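PDB 3DRF: oligopeptide-binding protein oppA from Lactococcus lactis, which binds oligopeptides as the receptor component of the ABC transporter OppABCDF, which takes up peptides longer than three residues and is essential for growth in milk. Local coordinates for residues Y307-Y312 / N319-K324; V332-G337 / M530-Y535; Y413-G418 / V440-G445. One frame throughout, in Å; residues are numbered along the deposited sequence.

Interaction 1: residues Y307-Y312 / N319-K324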
loop_
_atom_site.group_PDB
_atom_site.type_symbol
_atom_site.label_atom_id
_atom_site.label_comp_id
_atom_site.label_asym_id
_atom_site.label_seq_id
_atom_site.Cartn_x
_atom_site.Cartn_y
_atom_site.Cartn_z
ATOM N N TYR A 307 -7.294 -9.366 -12.193
ATOM C CA TYR A 307 -7.192 -10.383 -13.266
ATOM C C TYR A 307 -5.762 -10.365 -13.840
ATOM O O TYR A 307 -5.228 -9.316 -14.112
ATOM C CB TYR A 307 -8.203 -10.061 -14.350
ATOM C CG TYR A 307 -9.665 -10.103 -13.895
ATOM C CD1 TYR A 307 -10.190 -11.193 -13.181
ATOM C CD2 TYR A 307 -10.503 -9.029 -14.178
ATOM C CE1 TYR A 307 -11.522 -11.225 -12.800
ATOM C CE2 TYR A 307 -11.855 -9.045 -13.818
ATOM C CZ TYR A 307 -12.332 -10.157 -13.127
ATOM O OH TYR A 307 -13.649 -10.216 -12.784
ATOM N N ASN A 308 -5.231 -11.545 -14.115
ATOM C CA ASN A 308 -3.871 -11.658 -14.632
ATOM C C ASN A 308 -3.931 -11.595 -16.158
ATOM O O ASN A 308 -4.397 -12.500 -16.809
ATOM C CB ASN A 308 -3.261 -12.983 -14.144
ATOM C CG ASN A 308 -1.769 -13.068 -14.416
ATOM O OD1 ASN A 308 -1.138 -12.136 -14.770
ATOM N ND2 ASN A 308 -1.225 -14.246 -14.217
ATOM N N LEU A 309 -3.414 -10.495 -16.708
ATOM C CA LEU A 309 -3.564 -10.185 -18.135
ATOM C C LEU A 309 -2.256 -9.984 -18.884
ATOM O O LEU A 309 -2.265 -9.650 -20.001
ATOM C CB LEU A 309 -4.404 -8.899 -18.276
ATOM C CG LEU A 309 -5.815 -9.007 -17.659
ATOM C CD1 LEU A 309 -6.478 -7.598 -17.745
ATOM C CD2 LEU A 309 -6.738 -10.045 -18.332
ATOM N N GLY A 310 -1.138 -10.170 -18.219
ATOM C CA GLY A 310 0.138 -9.958 -18.884
ATOM C C GLY A 310 1.343 -10.324 -18.034
ATOM O O GLY A 310 1.282 -11.142 -17.189
ATOM N N HIS A 311 2.461 -9.683 -18.360
ATOM C CA HIS A 311 3.732 -9.846 -17.640
ATOM C C HIS A 311 4.427 -8.473 -17.477
ATOM O O HIS A 311 4.049 -7.519 -18.120
ATOM C CB HIS A 311 4.622 -10.899 -18.359
ATOM C CG HIS A 311 5.339 -10.372 -19.561
ATOM N ND1 HIS A 311 4.781 -10.362 -20.826
ATOM C CD2 HIS A 311 6.608 -9.940 -19.703
ATOM C CE1 HIS A 311 5.671 -9.882 -21.670
ATOM N NE2 HIS A 311 6.782 -9.628 -21.019
ATOM N N TYR A 312 5.456 -8.429 -16.627
ATOM C CA TYR A 312 6.294 -7.226 -16.428
ATOM C C TYR A 312 7.666 -7.451 -17.056
ATOM O O TYR A 312 8.332 -8.417 -16.760
ATOM C CB TYR A 312 6.405 -6.924 -14.939
ATOM C CG TYR A 312 7.070 -5.585 -14.707
ATOM C CD1 TYR A 312 6.353 -4.403 -14.840
ATOM C CD2 TYR A 312 8.397 -5.502 -14.419
ATOM C CE1 TYR A 312 6.957 -3.168 -14.637
ATOM C CE2 TYR A 312 9.029 -4.256 -14.202
ATOM C CZ TYR A 312 8.303 -3.095 -14.346
ATOM O OH TYR A 312 8.952 -1.897 -14.128
ATOM N N ASN A 319 4.816 -2.863 -18.126
ATOM C CA ASN A 319 3.776 -3.899 -18.174
ATOM C C ASN A 319 3.381 -4.160 -19.622
ATOM O O ASN A 319 3.244 -3.278 -20.403
ATOM C CB ASN A 319 2.568 -3.433 -17.312
ATOM C CG ASN A 319 2.858 -3.579 -15.841
ATOM O OD1 ASN A 319 2.926 -4.641 -15.361
ATOM N ND2 ASN A 319 3.031 -2.487 -15.168
ATOM N N VAL A 320 3.302 -5.436 -19.909
ATOM C CA VAL A 320 2.964 -5.921 -21.236
ATOM C C VAL A 320 1.700 -6.814 -21.140
ATOM O O VAL A 320 1.722 -7.861 -20.574
ATOM C CB VAL A 320 4.118 -6.735 -21.851
ATOM C CG1 VAL A 320 3.778 -7.105 -23.309
ATOM C CG2 VAL A 320 5.456 -5.917 -21.875
ATOM N N GLN A 321 0.613 -6.352 -21.734
ATOM C CA GLN A 321 -0.700 -7.002 -21.577
ATOM C C GLN A 321 -0.905 -8.085 -22.673
ATOM O O GLN A 321 -1.706 -7.932 -23.521
ATOM C CB GLN A 321 -1.793 -5.896 -21.646
ATOM C CG GLN A 321 -3.202 -6.421 -21.224
ATOM C CD GLN A 321 -4.223 -5.290 -21.199
ATOM O OE1 GLN A 321 -3.928 -4.177 -20.968
ATOM N NE2 GLN A 321 -5.451 -5.651 -21.489
ATOM N N ASP A 322 -0.135 -9.150 -22.588
ATOM C CA ASP A 322 -0.037 -10.169 -23.663
ATOM C C ASP A 322 -0.402 -11.585 -23.201
ATOM O O ASP A 322 -0.116 -12.528 -23.891
ATOM C CB ASP A 322 1.370 -10.130 -24.306
ATOM C CG ASP A 322 2.484 -10.545 -23.378
ATOM O OD1 ASP A 322 2.308 -10.730 -22.215
ATOM O OD2 ASP A 322 3.598 -10.604 -23.884
ATOM N N ARG A 323 -1.006 -11.732 -22.047
ATOM C CA ARG A 323 -1.332 -13.079 -21.573
ATOM C C ARG A 323 -2.541 -13.632 -22.306
ATOM O O ARG A 323 -3.526 -13.007 -22.421
ATOM C CB ARG A 323 -1.593 -13.048 -20.059
ATOM C CG ARG A 323 -1.789 -14.459 -19.410
ATOM C CD ARG A 323 -1.708 -14.437 -17.891
ATOM N NE ARG A 323 -1.930 -15.766 -17.341
ATOM C CZ ARG A 323 -3.081 -16.219 -16.888
ATOM N NH1 ARG A 323 -4.158 -15.451 -16.881
ATOM N NH2 ARG A 323 -3.160 -17.484 -16.468
ATOM N N LYS A 324 -2.424 -14.895 -22.726
ATOM C CA LYS A 324 -3.529 -15.579 -23.404
ATOM C C LYS A 324 -4.429 -16.195 -22.350
ATOM O O LYS A 324 -4.003 -16.979 -21.599
ATOM C CB LYS A 324 -3.004 -16.642 -24.379
ATOM C CG LYS A 324 -2.318 -15.994 -25.520
ATOM C CD LYS A 324 -1.877 -16.951 -26.606
ATOM C CE LYS A 324 -0.947 -16.205 -27.539
ATOM N NZ LYS A 324 0.260 -15.937 -26.794
HETATM O O HOH W 1 -4.287 -10.302 -22.053
#
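Arg323 lays its guanidinium flat against the side-chain amide of Asn308. The two planes are only 5° apart, although the side chains cross at about a right angle, and Asn308 ND2 sits over one face, toward the rim, 3.5 Å from Arg323 NE. Arg323 CG is anti to the backbone N (chi1 -173°), and the chain then runs extended to NE, which lies against Asn308. There NH1 donates to Asn308 O over 3.0 Å, tilted from the carbonyl plane. Both stacked groups have further partners: Asn308 ND2 donates to the carbonyls of Trp466 and Ala463, while Arg323 NE bonds Asn464 OD1 and NH2 makes a salt bridge with Asp467.

The stack lies beyond the open end of the beta hairpin formed by strands 311-313 and 318-320. His311 and Val320 make its antiparallel hydrogen-bonded pair, with His311 N to Val320 O at 3.0 Å and Val320 N to His311 O at 2.8 Å. Gly310 passes close to segment 319-324, its CA 3.1 Å from Val320 O in a CA-H...O contact. Gln321 centres an inverse gamma turn, and Leu309 O receives Arg323 N as well as a water shared with Arg323 O.

On the face carrying His311 and Val320, the imidazole stands beside the valine, whose CB lies over one ring face, 3.5 Å from His311 CE1. Asp322 approaches the ring edge: ND1 donates to the syn side of OD1 across 2.9 Å, almost in the ring plane, with ring and carboxylate turned 28° apart. On the opposite face, the amide of Asn319 meets the edge of the Tyr312 ring, OD1 being 3.5 Å from CD1; that oxygen accepts from His495 ND1, and the amide nitrogen donates to the carbonyls of Ala487 and Ala489.

Interaction 2: residues V332-G337 / M530-Y535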
loop_
_atom_site.group_PDB
_atom_site.type_symbol
_atom_site.label_atom_id
_atom_site.label_comp_id
_atom_site.label_asym_id
_atom_site.label_seq_id
_atom_site.Cartn_x
_atom_site.Cartn_y
_atom_site.Cartn_z
ATOM N N VAL A 332 -16.265 -11.361 -20.060
ATOM C CA VAL A 332 -15.890 -12.303 -18.982
ATOM C C VAL A 332 -15.469 -11.589 -17.672
ATOM O O VAL A 332 -15.890 -11.905 -16.644
ATOM C CB VAL A 332 -14.793 -13.273 -19.481
ATOM C CG1 VAL A 332 -14.359 -14.248 -18.363
ATOM C CG2 VAL A 332 -15.365 -14.115 -20.672
ATOM N N ARG A 333 -14.601 -10.611 -17.838
ATOM C CA ARG A 333 -14.128 -9.788 -16.678
ATOM C C ARG A 333 -15.297 -9.135 -15.943
ATOM O O ARG A 333 -15.386 -9.172 -14.786
ATOM C CB ARG A 333 -13.125 -8.673 -17.141
ATOM C CG ARG A 333 -11.821 -9.319 -17.728
ATOM C CD ARG A 333 -10.664 -8.293 -17.909
ATOM N NE ARG A 333 -11.066 -7.096 -18.692
ATOM C CZ ARG A 333 -10.922 -6.975 -20.008
ATOM N NH1 ARG A 333 -10.454 -7.971 -20.737
ATOM N NH2 ARG A 333 -11.281 -5.859 -20.634
ATOM N N GLN A 334 -16.203 -8.547 -16.719
ATOM C CA GLN A 334 -17.369 -7.879 -16.151
ATOM C C GLN A 334 -18.316 -8.886 -15.469
ATOM O O GLN A 334 -18.757 -8.667 -14.374
ATOM C CB GLN A 334 -18.133 -7.121 -17.259
ATOM C CG GLN A 334 -17.361 -5.855 -17.813
ATOM C CD GLN A 334 -18.110 -5.189 -18.930
ATOM O OE1 GLN A 334 -19.065 -5.713 -19.398
ATOM N NE2 GLN A 334 -17.695 -4.005 -19.299
ATOM N N ALA A 335 -18.536 -10.020 -16.142
ATOM C CA ALA A 335 -19.476 -11.049 -15.635
ATOM C C ALA A 335 -19.003 -11.588 -14.261
ATOM O O ALA A 335 -19.754 -11.740 -13.361
ATOM C CB ALA A 335 -19.673 -12.220 -16.684
ATOM N N ILE A 336 -17.705 -11.845 -14.180
ATOM C CA ILE A 336 -17.119 -12.412 -12.954
ATOM C C ILE A 336 -17.266 -11.392 -11.785
ATOM O O ILE A 336 -17.503 -11.738 -10.696
ATOM C CB ILE A 336 -15.687 -12.889 -13.243
ATOM C CG1 ILE A 336 -15.752 -14.149 -14.121
ATOM C CG2 ILE A 336 -14.883 -13.184 -11.904
ATOM C CD1 ILE A 336 -14.368 -14.625 -14.671
ATOM N N GLY A 337 -17.158 -10.101 -12.117
ATOM C CA GLY A 337 -17.440 -9.023 -11.150
ATOM C C GLY A 337 -18.917 -8.955 -10.706
ATOM O O GLY A 337 -19.195 -8.912 -9.576
ATOM N N MET A 530 -12.146 2.542 -15.385
ATOM C CA MET A 530 -11.577 1.357 -14.736
ATOM C C MET A 530 -12.699 0.340 -14.521
ATOM O O MET A 530 -12.495 -0.790 -14.695
ATOM C CB MET A 530 -10.978 1.745 -13.377
ATOM C CG MET A 530 -9.566 2.452 -13.572
ATOM S SD MET A 530 -8.230 1.266 -14.189
ATOM C CE MET A 530 -7.636 0.566 -12.599
ATOM N N ASN A 531 -13.880 0.793 -14.130
ATOM C CA ASN A 531 -15.014 -0.155 -13.927
ATOM C C ASN A 531 -15.467 -0.798 -15.273
ATOM O O ASN A 531 -15.756 -1.936 -15.320
ATOM C CB ASN A 531 -16.195 0.582 -13.239
ATOM C CG ASN A 531 -15.997 0.754 -11.736
ATOM O OD1 ASN A 531 -15.081 0.214 -11.154
ATOM N ND2 ASN A 531 -16.848 1.515 -11.139
ATOM N N LYS A 532 -15.485 -0.037 -16.353
ATOM C CA LYS A 532 -15.908 -0.575 -17.673
ATOM C C LYS A 532 -14.855 -1.525 -18.269
ATOM O O LYS A 532 -15.197 -2.559 -18.708
ATOM C CB LYS A 532 -16.220 0.564 -18.646
ATOM C CG LYS A 532 -16.761 -0.004 -19.989
ATOM C CD LYS A 532 -17.222 1.134 -20.905
ATOM C CE LYS A 532 -17.923 0.533 -22.211
ATOM N NZ LYS A 532 -18.023 1.540 -23.379
ATOM N N LYS A 533 -13.580 -1.142 -18.199
ATOM C CA LYS A 533 -12.511 -2.003 -18.691
ATOM C C LYS A 533 -12.442 -3.285 -17.837
ATOM O O LYS A 533 -12.156 -4.326 -18.334
ATOM C CB LYS A 533 -11.154 -1.274 -18.606
ATOM C CG LYS A 533 -10.950 -0.071 -19.579
ATOM C CD LYS A 533 -10.549 -0.431 -20.969
ATOM C CE LYS A 533 -10.313 0.823 -21.851
ATOM N NZ LYS A 533 -9.652 0.376 -23.215
ATOM N N ALA A 534 -12.638 -3.121 -16.544
ATOM C CA ALA A 534 -12.754 -4.241 -15.622
ATOM C C ALA A 534 -11.481 -5.106 -15.620
ATOM O O ALA A 534 -11.523 -6.283 -15.460
ATOM C CB ALA A 534 -14.019 -5.093 -15.978
ATOM N N TYR A 535 -10.342 -4.432 -15.725
ATOM C CA TYR A 535 -9.070 -5.108 -15.483
ATOM C C TYR A 535 -8.893 -5.434 -14.000
ATOM O O TYR A 535 -8.233 -6.368 -13.694
ATOM C CB TYR A 535 -7.916 -4.216 -15.950
ATOM C CG TYR A 535 -7.920 -3.854 -17.450
ATOM C CD1 TYR A 535 -8.255 -4.768 -18.441
ATOM C CD2 TYR A 535 -7.563 -2.573 -17.872
ATOM C CE1 TYR A 535 -8.209 -4.415 -19.792
ATOM C CE2 TYR A 535 -7.524 -2.231 -19.217
ATOM C CZ TYR A 535 -7.822 -3.153 -20.143
ATOM O OH TYR A 535 -7.771 -2.887 -21.506
#
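Lys532, near the C-terminal end of helix 516-533, offers its carbonyl oxygen to Gln334. NE2 of the glutamine donates to it over 2.9 Å, in the carbonyl plane and on a lone pair. Gln334 reaches this oxygen because its chain is extended beyond CG. Gln330 NE2 is a second donor to Lys532 O.

At Lys533 the carbonyl is gripped side-on by the guanidinium of Arg333. NE and NH2 both point at this one oxygen, at 3.0 Å for NE to Lys533 O and 2.9 Å for NH2 to Lys533 O, and it lies exactly in the guanidinium plane. The arginine chain bends at chi3 (-53°), placing NE within reach of the helix end. The partial negative charge of the carbonyls at this helix end would probably favour the guanidinium.

Ala534 leaves the helical conformation with positive phi (60°). Its methyl group faces the other helix and packs between the two side chains, with Ala534 CB 3.9 Å from Arg333 CB and the same distance from Gln334 CG. Its carbonyl oxygen lies at the guanidinium edge and also comes to 3.3 Å from Arg333 CD.

Tyr535 runs alongside Arg333, pointing the same way. CE1 lies over one guanidinium face, toward the rim, 3.5 Å from Arg333 NH2; the planes are inclined by 39°, so the groups do not stack flat. The phenol OH bonds Asp498, which also pairs with Lys533 NZ.

Helix 516-533 thus ends against helix 330-339, whose Val332 and Ala335 rest on helix 381-390 and whose Ile336 packs on strand 292-307, while Met530 and Lys533 touch helix 499-508.

Interaction 3: residues Y413-G418 / V440-G445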
loop_
_atom_site.group_PDB
_atom_site.type_symbol
_atom_site.label_atom_id
_atom_site.label_comp_id
_atom_site.label_asym_id
_atom_site.label_seq_id
_atom_site.Cartn_x
_atom_site.Cartn_y
_atom_site.Cartn_z
ATOM N N TYR A 413 -8.017 -19.300 -8.907
ATOM C CA TYR A 413 -8.209 -18.192 -7.958
ATOM C C TYR A 413 -7.179 -18.304 -6.842
ATOM O O TYR A 413 -7.262 -19.173 -5.999
ATOM C CB TYR A 413 -9.584 -18.322 -7.355
ATOM C CG TYR A 413 -10.058 -17.279 -6.294
ATOM C CD1 TYR A 413 -9.481 -16.001 -6.157
ATOM C CD2 TYR A 413 -11.133 -17.585 -5.448
ATOM C CE1 TYR A 413 -9.971 -15.107 -5.205
ATOM C CE2 TYR A 413 -11.606 -16.721 -4.549
ATOM C CZ TYR A 413 -11.008 -15.472 -4.426
ATOM O OH TYR A 413 -11.464 -14.561 -3.524
ATOM N N ALA A 414 -6.207 -17.407 -6.877
ATOM C CA ALA A 414 -5.180 -17.319 -5.815
ATOM C C ALA A 414 -5.726 -16.524 -4.582
ATOM O O ALA A 414 -5.329 -15.421 -4.314
ATOM C CB ALA A 414 -3.874 -16.663 -6.356
ATOM N N ALA A 415 -6.697 -17.090 -3.898
ATOM C CA ALA A 415 -7.253 -16.507 -2.695
ATOM C C ALA A 415 -6.212 -16.613 -1.573
ATOM O O ALA A 415 -5.418 -17.523 -1.500
ATOM C CB ALA A 415 -8.562 -17.221 -2.318
ATOM N N ARG A 416 -6.265 -15.608 -0.713
ATOM C CA ARG A 416 -5.306 -15.448 0.377
ATOM C C ARG A 416 -5.831 -15.928 1.742
ATOM O O ARG A 416 -6.991 -15.921 2.002
ATOM C CB ARG A 416 -4.913 -13.966 0.487
ATOM C CG ARG A 416 -4.388 -13.355 -0.837
ATOM C CD ARG A 416 -3.715 -12.010 -0.609
ATOM N NE ARG A 416 -4.642 -11.053 -0.089
ATOM C CZ ARG A 416 -4.320 -9.812 0.176
ATOM N NH1 ARG A 416 -3.105 -9.405 0.011
ATOM N NH2 ARG A 416 -5.200 -9.023 0.694
ATOM N N VAL A 417 -4.888 -16.320 2.591
ATOM C CA VAL A 417 -5.161 -16.624 3.977
ATOM C C VAL A 417 -5.752 -15.345 4.573
ATOM O O VAL A 417 -5.364 -14.279 4.228
ATOM C CB VAL A 417 -3.811 -17.003 4.686
ATOM C CG1 VAL A 417 -3.931 -17.005 6.259
ATOM C CG2 VAL A 417 -3.383 -18.396 4.200
ATOM N N GLY A 418 -6.715 -15.512 5.475
ATOM C CA GLY A 418 -7.222 -14.418 6.287
ATOM C C GLY A 418 -7.635 -14.923 7.660
ATOM O O GLY A 418 -6.990 -15.720 8.271
ATOM N N VAL A 440 -14.050 -22.267 -11.081
ATOM C CA VAL A 440 -12.943 -21.588 -10.392
ATOM C C VAL A 440 -12.412 -22.515 -9.278
ATOM O O VAL A 440 -13.164 -23.044 -8.518
ATOM C CB VAL A 440 -13.440 -20.229 -9.808
ATOM C CG1 VAL A 440 -12.302 -19.539 -9.010
ATOM C CG2 VAL A 440 -13.906 -19.320 -10.895
ATOM N N SER A 441 -11.112 -22.685 -9.229
ATOM C CA SER A 441 -10.495 -23.506 -8.198
ATOM C C SER A 441 -9.335 -22.770 -7.549
ATOM O O SER A 441 -8.643 -21.972 -8.185
ATOM C CB SER A 441 -10.038 -24.847 -8.764
ATOM O OG SER A 441 -9.060 -24.681 -9.758
ATOM N N LEU A 442 -9.130 -23.047 -6.245
ATOM C CA LEU A 442 -8.076 -22.408 -5.466
ATOM C C LEU A 442 -6.695 -22.782 -5.994
ATOM O O LEU A 442 -6.456 -23.928 -6.375
ATOM C CB LEU A 442 -8.196 -22.788 -3.988
ATOM C CG LEU A 442 -9.439 -22.280 -3.256
ATOM C CD1 LEU A 442 -9.438 -22.747 -1.808
ATOM C CD2 LEU A 442 -9.526 -20.763 -3.333
ATOM N N TYR A 443 -5.762 -21.853 -5.920
ATOM C CA TYR A 443 -4.354 -22.116 -6.247
ATOM C C TYR A 443 -3.798 -23.193 -5.302
ATOM O O TYR A 443 -3.794 -23.058 -4.125
ATOM C CB TYR A 443 -3.545 -20.823 -6.085
ATOM C CG TYR A 443 -2.109 -20.923 -6.576
ATOM C CD1 TYR A 443 -1.765 -20.404 -7.815
ATOM C CD2 TYR A 443 -1.123 -21.525 -5.801
ATOM C CE1 TYR A 443 -0.480 -20.478 -8.291
ATOM C CE2 TYR A 443 0.158 -21.599 -6.269
ATOM C CZ TYR A 443 0.472 -21.074 -7.501
ATOM O OH TYR A 443 1.768 -21.199 -7.937
ATOM N N ASN A 444 -3.401 -24.295 -5.917
ATOM C CA ASN A 444 -2.891 -25.486 -5.185
ATOM C C ASN A 444 -3.888 -26.029 -4.153
ATOM O O ASN A 444 -3.509 -26.659 -3.201
ATOM C CB ASN A 444 -1.504 -25.233 -4.576
ATOM C CG ASN A 444 -0.408 -25.176 -5.665
ATOM O OD1 ASN A 444 -0.641 -25.405 -6.811
ATOM N ND2 ASN A 444 0.800 -24.901 -5.250
ATOM N N GLY A 445 -5.163 -25.768 -4.377
ATOM C CA GLY A 445 -6.238 -26.325 -3.550
ATOM C C GLY A 445 -6.326 -25.754 -2.152
ATOM O O GLY A 445 -6.918 -26.338 -1.310
#
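Tyr413 and Val440 form the tight apolar centre, where CG1 of the valine comes to 3.4 Å from CB of the tyrosine as the two side chains cross obliquely. Tyr413 CG is anti to its backbone N (chi1 179°), and the ring lies side by side with Leu442, pointing the same way. The methyl CD2 of Leu442 approaches the ring obliquely, 4.1 Å from Tyr413 CD2, and also reaches Ala415 CB at 3.8 Å. Ala415 CB itself stands over the centre of the Tyr413 ring, so the tyrosine, the alanine and the leucine methyl form one compact cluster. Trp433 of helix 422-435 adds an edge-to-face contact with the ring, and Ala426 and Gln427 of that helix touch Ala415 and Leu442.

Away from this cluster, Tyr443 CB packs against Ala414, 3.9 Å from its CA, while the Tyr443 ring leads away from the contact and its OH bonds Asp465.

Two backbone hydrogen bonds join the segments. Tyr413 N donates to Ser441 O over 2.8 Å, nearly straight at 175°. Tyr413 O receives Tyr443 N at 3.1 Å, the donor standing above the carbonyl plane, and the same oxygen meets Leu442 CA in a CA-H...O contact. Ala414 centres an inverse gamma turn, and the chain continues toward Arg416.

The buried phenol of Tyr413 bonds Asp470 of strand 468-474; at the polar edge Arg416 makes a cation-pi contact with Trp453 and reaches the backbone of the bound peptide with packing and a weak hydrogen bond from NH1. The parallel Tyr413-Leu442 bridge closes a beta-alpha-beta unit, strand 407-414, helix 422-435 and strand 439-442, a crossover characteristic of the lobes of the PBP-clan solute-binding proteins; here the loop following its first strand reaches the peptide.

Interactions 1 and 2 touch: the Tyr307 ring packs on Ala534 O, its hydroxyl makes a probable, weak hydrogen bond to Arg333 O, and Leu309 meets Tyr535. Interaction 3 touches neither, and along the chain it is nested inside the loop closed by interaction 2. All three mix buried residues with one exposed touching residue (Asp322, Lys532 and Ser441). The hairpin is a separate two-stranded sheet, whereas interaction 3 belongs to the large mixed sheet, whose strand 536-549 follows helix 516-533 of interaction 2. The hairpin combines backbone pairing with charged side chains, the helix contact sets side-chain donors against helix-end carbonyls, and the parallel strands rely on apolar packing over two backbone bonds.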